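Local coordinates for protein glucose-6-phosphate dehydrogenase (Trypanosoma cruzi, PDB 5AQ1) that catalyses the NADP-dependent oxidation of glucose 6-phosphate to 6-phosphogluconolactone, the entry step of the pentose phosphate pathway, at residues Val397-Ala400 with Met406-Lys409. Residues are numbered along the deposited sequence; the frame is centred on the assembly and turned at random.
Sequences VIRA and MYLK
One face of the Tyr-407 ring lies over Val-397, whose CB makes a CH-pi contact 3.7 Å from the ring centroid; near the CE1 corner the guanidinium of Arg-399 approaches at a slant, the two planes 49° apart. This is a beta hairpin in the large mixed sheet of the C-terminal domain, strand 395-401 turning back into 405-413. With CG set between its own backbone N and carbonyl carbon (chi1 56°), the Tyr-407 ring is folded over its cross-strand neighbour. Val-397 and Tyr-407 form a hydrogen-bonded antiparallel pair: Val-397 N gives to Tyr-407 O at 2.8 Å, and Tyr-407 N returns a bond to Val-397 O at 2.9 Å. The CA of Met-406 adds a CA-H...O contact to that same Val-397 O. Ile-398 and Met-406, the non-hydrogen-bonded pair on the opposite face, run side by side, both packing on Met-217 of helix 216-219, while Met-406 also meets Leu-426 of the second subunit. Arg-399 bends at chi3 (65°), and its NE and NH2 are held by the turn carbonyls of Pro-402 and Ser-403, with NH1 3.7 Å from Tyr-407 CE1.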
loop_
_atom_site.group_PDB
_atom_site.type_symbol
_atom_site.label_atom_id
_atom_site.label_comp_id
_atom_site.label_asym_id
_atom_site.label_seq_id
_atom_site.Cartn_x
_atom_site.Cartn_y
_atom_site.Cartn_z
ATOM N N VAL B 397 -20.497 3.038 -6.708
ATOM C CA VAL B 397 -21.583 3.983 -6.907
ATOM C C VAL B 397 -22.491 3.984 -5.685
ATOM O O VAL B 397 -23.046 2.946 -5.326
ATOM C CB VAL B 397 -22.407 3.619 -8.153
ATOM C CG1 VAL B 397 -23.493 4.656 -8.402
ATOM C CG2 VAL B 397 -21.489 3.491 -9.362
ATOM N N ILE B 398 -22.612 5.140 -5.040
ATOM C CA ILE B 398 -23.587 5.338 -3.974
ATOM C C ILE B 398 -24.670 6.268 -4.509
ATOM O O ILE B 398 -24.392 7.428 -4.814
ATOM C CB ILE B 398 -22.946 5.963 -2.721
ATOM C CG1 ILE B 398 -21.885 5.024 -2.140
ATOM C CG2 ILE B 398 -24.006 6.273 -1.668
ATOM C CD1 ILE B 398 -20.849 5.735 -1.298
ATOM N N ARG B 399 -25.888 5.749 -4.649
ATOM C CA ARG B 399 -27.026 6.543 -5.118
ATOM C C ARG B 399 -27.960 6.834 -3.947
ATOM O O ARG B 399 -28.567 5.923 -3.395
ATOM C CB ARG B 399 -27.787 5.807 -6.229
ATOM C CG ARG B 399 -28.859 6.659 -6.889
ATOM C CD ARG B 399 -29.517 5.969 -8.069
ATOM N NE ARG B 399 -30.266 4.781 -7.661
ATOM C CZ ARG B 399 -30.127 3.560 -8.179
ATOM N NH1 ARG B 399 -29.266 3.315 -9.162
ATOM N NH2 ARG B 399 -30.875 2.562 -7.713
ATOM N N ALA B 400 -28.059 8.102 -3.567
ATOM C CA ALA B 400 -28.890 8.500 -2.434
ATOM C C ALA B 400 -30.352 8.637 -2.833
ATOM O O ALA B 400 -31.241 8.397 -2.017
ATOM C CB ALA B 400 -28.380 9.799 -1.835
ATOM N N MET B 406 -26.350 1.087 -3.141
ATOM C CA MET B 406 -24.899 1.093 -3.275
ATOM C C MET B 406 -24.515 -0.102 -4.144
ATOM O O MET B 406 -24.978 -1.222 -3.911
ATOM C CB MET B 406 -24.216 1.005 -1.904
ATOM C CG MET B 406 -22.697 1.131 -1.963
ATOM S SD MET B 406 -21.889 1.469 -0.378
ATOM C CE MET B 406 -22.144 -0.086 0.468
ATOM N N TYR B 407 -23.697 0.135 -5.164
ATOM C CA TYR B 407 -23.203 -0.962 -5.991
ATOM C C TYR B 407 -21.784 -0.735 -6.496
ATOM O O TYR B 407 -21.332 0.405 -6.651
ATOM C CB TYR B 407 -24.162 -1.275 -7.152
ATOM C CG TYR B 407 -24.502 -0.119 -8.071
ATOM C CD1 TYR B 407 -25.555 0.748 -7.779
ATOM C CD2 TYR B 407 -23.803 0.081 -9.253
ATOM C CE1 TYR B 407 -25.883 1.795 -8.630
ATOM C CE2 TYR B 407 -24.121 1.123 -10.109
ATOM C CZ TYR B 407 -25.157 1.977 -9.797
ATOM O OH TYR B 407 -25.465 3.008 -10.654
ATOM N N LEU B 408 -21.091 -1.848 -6.731
ATOM C CA LEU B 408 -19.701 -1.852 -7.171
ATOM C C LEU B 408 -19.609 -2.420 -8.586
ATOM O O LEU B 408 -19.848 -3.609 -8.806
ATOM C CB LEU B 408 -18.860 -2.690 -6.208
ATOM C CG LEU B 408 -17.379 -2.853 -6.536
ATOM C CD1 LEU B 408 -16.663 -1.511 -6.486
ATOM C CD2 LEU B 408 -16.752 -3.848 -5.572
ATOM N N LYS B 409 -19.273 -1.560 -9.541
ATOM C CA LYS B 409 -19.146 -1.972 -10.930
ATOM C C LYS B 409 -17.778 -2.595 -11.144
ATOM O O LYS B 409 -16.759 -1.994 -10.801
ATOM C CB LYS B 409 -19.310 -0.779 -11.863
ATOM C CG LYS B 409 -20.662 -0.096 -11.763
ATOM C CD LYS B 409 -20.696 1.189 -12.573
ATOM C CE LYS B 409 -20.828 0.915 -14.061
ATOM N NZ LYS B 409 -20.831 2.179 -14.850
#